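Local coordinates for diol-dehydratase (Roseburia inulinivorans, PDB 5I2A), which probably converts 1,2-propanediol to its dehydration product without vitamin B12, as a lyase of the glycyl radical enzyme family, at residues A[31-34]-A[35-39]; A[111-115]-A[116-120]; A[481-484]-A[485-488]. All blocks are in the same frame, centred on the assembly; numbering follows the deposited sequence.

Contact 1 (A[31-34]-A[35-39]); sequences AARA and ELITE
The carbonyl oxygen of A34 is approached by two groups of one residue, T38. The backbone bond from T38 N to A34 O is 3.2 Å long, its donor tilted 32° from the carbonyl plane, while T38 OG1 lies nearer to A34 O, at 2.9 Å. The hydroxyl is carried back over the preceding turn because OG1 stands beside the backbone N (chi1 -66°). Its single proton also has A124 O within reach, so the bond to A34 is not settled; W128 NE1 donates to the same OG1, giving this buried hydroxyl a partner beyond the helix.

The bond from I37 N to R33 O, 2.9 Å, runs nearly straight out from the carbonyl. E35 N to A31 O and L36 N to A32 O repeat the i to i+4 spacing.

Beyond these backbone bonds the R33 chain is extended from CG to NE, with CG anti to the backbone N (chi1 -170°). Its guanidinium comes obliquely to the end of I37, NH1 lying 4.0 Å from I37 CD1. The polar atoms of this buried group are satisfied outside the helix: NH2 by a salt bridge to E90, NE by I278 O and NH1 by T87 O. The other branch of I37 turns back onto the backbone, CG2 being 3.3 Å from A34 O. L36 lies against its own helix, CG 3.3 Å from A32 O, and reaches H59, I60 and N63.

The bonding pattern is that of the first turns of an alpha helix, with a threonine hydroxyl lying close to the carbonyl four residues back; helix 32-43 is packed through L36 and I37 on helix 49-63 and through A34 on helix 115-125.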
loop_
_atom_site.group_PDB
_atom_site.type_symbol
_atom_site.label_atom_id
_atom_site.label_comp_id
_atom_site.label_asym_id
_atom_site.label_seq_id
_atom_site.Cartn_x
_atom_site.Cartn_y
_atom_site.Cartn_z
ATOM N N ALA A 31 21.504 21.049 -5.900
ATOM C CA ALA A 31 20.099 21.098 -5.505
ATOM C C ALA A 31 19.121 20.727 -6.614
ATOM O O ALA A 31 17.936 20.576 -6.349
ATOM C CB ALA A 31 19.763 22.489 -4.983
ATOM N N ALA A 32 19.607 20.588 -7.846
ATOM C CA ALA A 32 18.706 20.418 -8.981
ATOM C C ALA A 32 17.774 19.189 -8.859
ATOM O O ALA A 32 16.597 19.293 -9.169
ATOM C CB ALA A 32 19.495 20.338 -10.267
ATOM N N ARG A 33 18.292 18.039 -8.436
ATOM C CA ARG A 33 17.441 16.845 -8.332
ATOM C C ARG A 33 16.287 17.073 -7.359
ATOM O O ARG A 33 15.148 16.714 -7.640
ATOM C CB ARG A 33 18.234 15.607 -7.888
ATOM C CG ARG A 33 17.424 14.304 -8.012
ATOM C CD ARG A 33 18.184 13.064 -7.509
ATOM N NE ARG A 33 17.334 11.876 -7.578
ATOM C CZ ARG A 33 16.360 11.602 -6.710
ATOM N NH1 ARG A 33 16.130 12.411 -5.686
ATOM N NH2 ARG A 33 15.634 10.495 -6.849
ATOM N N ALA A 34 16.602 17.659 -6.212
ATOM C CA ALA A 34 15.601 17.871 -5.177
ATOM C C ALA A 34 14.515 18.801 -5.696
ATOM O O ALA A 34 13.334 18.583 -5.454
ATOM C CB ALA A 34 16.241 18.430 -3.921
ATOM N N GLU A 35 14.917 19.830 -6.437
ATOM C CA GLU A 35 13.941 20.732 -7.039
ATOM C C GLU A 35 13.058 20.007 -8.052
ATOM O O GLU A 35 11.849 20.205 -8.086
ATOM C CB GLU A 35 14.642 21.916 -7.712
ATOM C CG GLU A 35 15.252 22.867 -6.701
ATOM C CD GLU A 35 15.892 24.086 -7.336
ATOM O OE1 GLU A 35 16.309 24.012 -8.503
ATOM O OE2 GLU A 35 15.961 25.123 -6.656
ATOM N N LEU A 36 13.661 19.164 -8.877
ATOM C CA LEU A 36 12.910 18.504 -9.926
ATOM C C LEU A 36 11.974 17.405 -9.402
ATOM O O LEU A 36 10.869 17.250 -9.914
ATOM C CB LEU A 36 13.860 17.935 -10.978
ATOM C CG LEU A 36 14.600 19.008 -11.797
ATOM C CD1 LEU A 36 15.734 18.385 -12.599
ATOM C CD2 LEU A 36 13.637 19.772 -12.711
ATOM N N ILE A 37 12.394 16.658 -8.387
ATOM C CA ILE A 37 11.515 15.617 -7.848
ATOM C C ILE A 37 10.326 16.277 -7.138
ATOM O O ILE A 37 9.192 15.817 -7.261
ATOM C CB ILE A 37 12.270 14.642 -6.913
ATOM C CG1 ILE A 37 11.406 13.411 -6.629
ATOM C CG2 ILE A 37 12.755 15.325 -5.629
ATOM C CD1 ILE A 37 12.123 12.331 -5.846
ATOM N N THR A 38 10.582 17.384 -6.449
ATOM C CA THR A 38 9.537 18.154 -5.789
ATOM C C THR A 38 8.544 18.738 -6.789
ATOM O O THR A 38 7.343 18.650 -6.613
ATOM C CB THR A 38 10.143 19.277 -4.957
ATOM O OG1 THR A 38 10.895 18.698 -3.891
ATOM C CG2 THR A 38 9.064 20.167 -4.364
ATOM N N GLU A 39 9.068 19.316 -7.855
ATOM C CA GLU A 39 8.257 19.843 -8.939
ATOM C C GLU A 39 7.327 18.783 -9.528
ATOM O O GLU A 39 6.144 19.028 -9.750
ATOM C CB GLU A 39 9.174 20.384 -10.023
ATOM C CG GLU A 39 8.581 21.392 -10.938
ATOM C CD GLU A 39 9.673 22.224 -11.581
ATOM O OE1 GLU A 39 10.302 21.747 -12.546
ATOM O OE2 GLU A 39 9.924 23.342 -11.090
#

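Contact 2 (A[111-115]-A[116-120]); sequences FYISE and ETKKR
E115 and K118 form a salt bridge one turn apart: K118 NZ stands 2.8 Å from E115 OE1, on the syn side of the carboxylate and only 18° out of its plane. The two chains lie side by side, pointing the same way. K118 is extended beyond CG, whereas E115 bends at its second torsion (chi2 -52°), which folds the carboxylate back alongside the lysine. E101 provides a second carboxylate for the same ammonium group.

At the helix start, S114 occupies the N-cap position. Its hydroxyl sits between the backbone N and the carbonyl carbon (chi1 72°), and S114 OG is 3.0 Å from T117 OG1, although the destination of its proton is not settled. Water 1 bridges the same two residues by accepting from S114 N at 3.0 Å and from T117 OG1 at 2.6 Å. Backbone bonds then take up the helical spacing, K118 N to S114 O and K119 N to E115 O.

Packing continues on the buried side. I113 crosses T117 obliquely, with I113 CG1 3.6 Å from T117 CG2, and its outer methyl CD1 lies 3.9 Å from CG of K118. The lysine thus rests part of its aliphatic chain on an isoleucine and turns its charged end to carboxylates. Its CG also comes within 3.4 Å of S114 O.

The chemistry is that of a helix N-terminus: S114 marks the boundary with the preceding loop, and the negative charge of E115 in the first turn would probably interact favourably with the helix dipole while being partly balanced by K118.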
loop_
_atom_site.group_PDB
_atom_site.type_symbol
_atom_site.label_atom_id
_atom_site.label_comp_id
_atom_site.label_asym_id
_atom_site.label_seq_id
_atom_site.Cartn_x
_atom_site.Cartn_y
_atom_site.Cartn_z
ATOM N N PHE A 111 31.790 17.815 2.123
ATOM C CA PHE A 111 31.233 18.293 0.858
ATOM C C PHE A 111 31.074 19.815 0.901
ATOM O O PHE A 111 30.620 20.354 1.909
ATOM C CB PHE A 111 29.853 17.681 0.572
ATOM C CG PHE A 111 29.877 16.273 0.051
ATOM C CD1 PHE A 111 30.044 15.200 0.912
ATOM C CD2 PHE A 111 29.671 16.021 -1.292
ATOM C CE1 PHE A 111 30.032 13.889 0.440
ATOM C CE2 PHE A 111 29.674 14.714 -1.776
ATOM C CZ PHE A 111 29.854 13.646 -0.901
ATOM N N TYR A 112 31.403 20.501 -0.189
ATOM C CA TYR A 112 31.101 21.925 -0.282
ATOM C C TYR A 112 29.632 22.126 -0.618
ATOM O O TYR A 112 29.072 21.384 -1.407
ATOM C CB TYR A 112 31.980 22.620 -1.334
ATOM C CG TYR A 112 31.524 24.035 -1.670
ATOM C CD1 TYR A 112 31.649 25.070 -0.752
ATOM C CD2 TYR A 112 30.975 24.329 -2.906
ATOM C CE1 TYR A 112 31.233 26.373 -1.062
ATOM C CE2 TYR A 112 30.553 25.615 -3.224
ATOM C CZ TYR A 112 30.688 26.630 -2.301
ATOM O OH TYR A 112 30.272 27.894 -2.633
ATOM N N ILE A 113 29.002 23.114 0.006
ATOM C CA ILE A 113 27.656 23.505 -0.374
ATOM C C ILE A 113 27.522 25.037 -0.335
ATOM O O ILE A 113 27.858 25.679 0.657
ATOM C CB ILE A 113 26.583 22.825 0.530
ATOM C CG1 ILE A 113 25.172 23.201 0.072
ATOM C CG2 ILE A 113 26.799 23.154 2.005
ATOM C CD1 ILE A 113 24.051 22.439 0.831
ATOM N N SER A 114 27.051 25.608 -1.440
ATOM C CA SER A 114 26.990 27.059 -1.589
ATOM C C SER A 114 25.796 27.620 -0.848
ATOM O O SER A 114 24.877 26.880 -0.507
ATOM C CB SER A 114 26.909 27.456 -3.059
ATOM O OG SER A 114 25.631 27.153 -3.594
ATOM N N GLU A 115 25.809 28.932 -0.615
ATOM C CA GLU A 115 24.701 29.582 0.067
ATOM C C GLU A 115 23.444 29.466 -0.769
ATOM O O GLU A 115 22.367 29.266 -0.233
ATOM C CB GLU A 115 25.012 31.059 0.370
ATOM C CG GLU A 115 26.114 31.253 1.408
ATOM C CD GLU A 115 25.865 30.457 2.672
ATOM O OE1 GLU A 115 26.703 29.599 3.016
ATOM O OE2 GLU A 115 24.825 30.674 3.318
ATOM N N GLU A 116 23.572 29.582 -2.085
ATOM C CA GLU A 116 22.395 29.480 -2.936
ATOM C C GLU A 116 21.843 28.046 -2.935
ATOM O O GLU A 116 20.629 27.845 -2.982
ATOM C CB GLU A 116 22.715 29.934 -4.358
ATOM C CG GLU A 116 21.529 29.886 -5.313
ATOM C CD GLU A 116 20.417 30.865 -4.953
ATOM O OE1 GLU A 116 20.672 31.835 -4.199
ATOM O OE2 GLU A 116 19.282 30.664 -5.434
ATOM N N THR A 117 22.727 27.054 -2.870
ATOM C CA THR A 117 22.267 25.664 -2.811
ATOM C C THR A 117 21.510 25.413 -1.507
ATOM O O THR A 117 20.455 24.804 -1.529
ATOM C CB THR A 117 23.428 24.671 -2.965
ATOM O OG1 THR A 117 23.949 24.780 -4.293
ATOM C CG2 THR A 117 22.952 23.214 -2.747
ATOM N N LYS A 118 22.013 25.930 -0.389
ATOM C CA LYS A 118 21.288 25.822 0.873
ATOM C C LYS A 118 19.863 26.374 0.751
ATOM O O LYS A 118 18.900 25.732 1.176
ATOM C CB LYS A 118 22.021 26.551 1.994
ATOM C CG LYS A 118 23.388 25.970 2.368
ATOM C CD LYS A 118 24.064 26.884 3.383
ATOM C CE LYS A 118 25.520 26.515 3.648
ATOM N NZ LYS A 118 26.107 27.422 4.692
ATOM N N LYS A 119 19.733 27.564 0.168
ATOM C CA LYS A 119 18.418 28.184 0.027
ATOM C C LYS A 119 17.493 27.351 -0.846
ATOM O O LYS A 119 16.320 27.187 -0.532
ATOM C CB LYS A 119 18.532 29.602 -0.542
ATOM C CG LYS A 119 19.256 30.581 0.380
ATOM C CD LYS A 119 19.001 30.275 1.866
ATOM C CE LYS A 119 17.629 30.781 2.342
ATOM N NZ LYS A 119 17.467 30.692 3.825
ATOM N N ARG A 120 18.020 26.836 -1.949
ATOM C CA ARG A 120 17.215 26.021 -2.836
ATOM C C ARG A 120 16.772 24.706 -2.185
ATOM O O ARG A 120 15.646 24.270 -2.386
ATOM C CB ARG A 120 17.977 25.742 -4.113
ATOM C CG ARG A 120 18.305 27.006 -4.877
ATOM C CD ARG A 120 18.303 26.749 -6.349
ATOM N NE ARG A 120 19.592 26.356 -6.835
ATOM C CZ ARG A 120 19.801 25.522 -7.841
ATOM N NH1 ARG A 120 18.793 24.938 -8.468
ATOM N NH2 ARG A 120 21.042 25.268 -8.212
HETATM O O HOH W 1 26.377 23.872 -3.789
#

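Contact 3 (A[481-484]-A[485-488]); sequences GNVE and SFQS
N482 and S485 carry most of the hydrogen bonding. S485 OG donates to N482 O at 2.6 Å, in the carbonyl plane, and S485 N reaches the same oxygen at 2.9 Å from well above that plane, so two donors of one residue grip a single acceptor. The hydroxyl gets there by standing between its own backbone N and carbonyl carbon (chi1 75°). With V483 and E484 at helical backbone angles, the bond from S485 N closes a type I beta turn. The side chain of N482 adds an Asx turn, its OD1 accepting from E484 N at 3.0 Å. F486 N makes only a weak bond to V483 O, but water 2 donates to both V483 O and F486 O and bridges the two carbonyls.

Apolar contact joins V483 to the F486 ring. The two side chains cross at about a right angle, and CG2 of V483 is 4.0 Å from CD2 of F486.

A third kind of contact sets a carbonyl oxygen over the ring: N482 O stands over the centre of one face, 4.2 Å above its plane. A serine in place of F486 would probably open a gap beneath N482 O and leave V483 CG2 without its aromatic neighbour.

The loop follows strand 474-475 and leads into helix 489-521, where S488 caps E491 N. F486 packs on F492 and A495 of that helix, while V483 spans F492 and helix 580-588.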
loop_
_atom_site.group_PDB
_atom_site.type_symbol
_atom_site.label_atom_id
_atom_site.label_comp_id
_atom_site.label_asym_id
_atom_site.label_seq_id
_atom_site.Cartn_x
_atom_site.Cartn_y
_atom_site.Cartn_z
ATOM N N GLY A 481 20.374 -11.900 34.265
ATOM C CA GLY A 481 20.865 -12.276 35.581
ATOM C C GLY A 481 22.102 -11.529 36.036
ATOM O O GLY A 481 22.899 -11.066 35.225
ATOM N N ASN A 482 22.250 -11.387 37.349
ATOM C CA ASN A 482 23.462 -10.816 37.911
ATOM C C ASN A 482 24.664 -11.653 37.473
ATOM O O ASN A 482 24.704 -12.856 37.711
ATOM C CB ASN A 482 23.376 -10.750 39.437
ATOM C CG ASN A 482 24.492 -9.927 40.044
ATOM O OD1 ASN A 482 25.676 -10.218 39.846
ATOM N ND2 ASN A 482 24.124 -8.878 40.765
ATOM N N VAL A 483 25.635 -11.014 36.832
ATOM C CA VAL A 483 26.737 -11.746 36.213
ATOM C C VAL A 483 27.581 -12.508 37.244
ATOM O O VAL A 483 28.181 -13.537 36.929
ATOM C CB VAL A 483 27.648 -10.797 35.388
ATOM C CG1 VAL A 483 28.417 -9.848 36.295
ATOM C CG2 VAL A 483 28.589 -11.591 34.502
ATOM N N GLU A 484 27.598 -12.019 38.478
ATOM C CA GLU A 484 28.353 -12.672 39.543
ATOM C C GLU A 484 27.623 -13.873 40.125
ATOM O O GLU A 484 28.197 -14.620 40.914
ATOM C CB GLU A 484 28.677 -11.675 40.651
ATOM C CG GLU A 484 29.604 -10.593 40.188
ATOM C CD GLU A 484 29.961 -9.627 41.283
ATOM O OE1 GLU A 484 29.594 -8.437 41.171
ATOM O OE2 GLU A 484 30.624 -10.056 42.244
ATOM N N SER A 485 26.371 -14.074 39.723
ATOM C CA SER A 485 25.623 -15.247 40.172
ATOM C C SER A 485 25.836 -16.469 39.272
ATOM O O SER A 485 25.475 -17.580 39.643
ATOM C CB SER A 485 24.128 -14.930 40.255
ATOM O OG SER A 485 23.538 -14.864 38.963
ATOM N N PHE A 486 26.409 -16.276 38.086
ATOM C CA PHE A 486 26.620 -17.404 37.173
ATOM C C PHE A 486 27.609 -18.397 37.765
ATOM O O PHE A 486 28.674 -18.007 38.230
ATOM C CB PHE A 486 27.115 -16.916 35.811
ATOM C CG PHE A 486 26.101 -16.097 35.057
ATOM C CD1 PHE A 486 24.756 -16.437 35.084
ATOM C CD2 PHE A 486 26.488 -14.991 34.331
ATOM C CE1 PHE A 486 23.815 -15.686 34.400
ATOM C CE2 PHE A 486 25.544 -14.230 33.646
ATOM C CZ PHE A 486 24.205 -14.583 33.689
ATOM N N GLN A 487 27.259 -19.679 37.737
ATOM C CA GLN A 487 28.062 -20.703 38.406
ATOM C C GLN A 487 29.020 -21.420 37.468
ATOM O O GLN A 487 29.898 -22.152 37.918
ATOM C CB GLN A 487 27.155 -21.740 39.077
ATOM C CG GLN A 487 26.196 -21.167 40.111
ATOM C CD GLN A 487 26.892 -20.708 41.380
ATOM O OE1 GLN A 487 27.690 -21.442 41.962
ATOM N NE2 GLN A 487 26.591 -19.490 41.814
ATOM N N SER A 488 28.848 -21.234 36.168
ATOM C CA SER A 488 29.701 -21.912 35.196
ATOM C C SER A 488 29.862 -21.077 33.942
ATOM O O SER A 488 29.073 -20.159 33.701
ATOM C CB SER A 488 29.124 -23.269 34.822
ATOM O OG SER A 488 27.900 -23.102 34.126
HETATM O O HOH W 2 29.770 -15.691 37.831
#

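Contacts 1 and 2 belong to one helical region. Their centres are 14 Å apart, and helices 32-43 and 115-125 touch through a salt bridge from E35 OE1 to R120 NH1, 2.7 Å, while A31 packs on T117 and R120. Contact 1 is buried and its side-chain polar groups are largely matched by other parts of the chain, whereas contact 2, partly exposed, pairs charges with each other and joins hydroxyls and a water at a helix start. Contact 3 stands apart, about 47 Å from contact 1 and 43 Å from contact 2 between nearest atoms: a surface loop without regular helix, relying on turn hydrogen bonds, with F486 and V483 meeting helix 489-521.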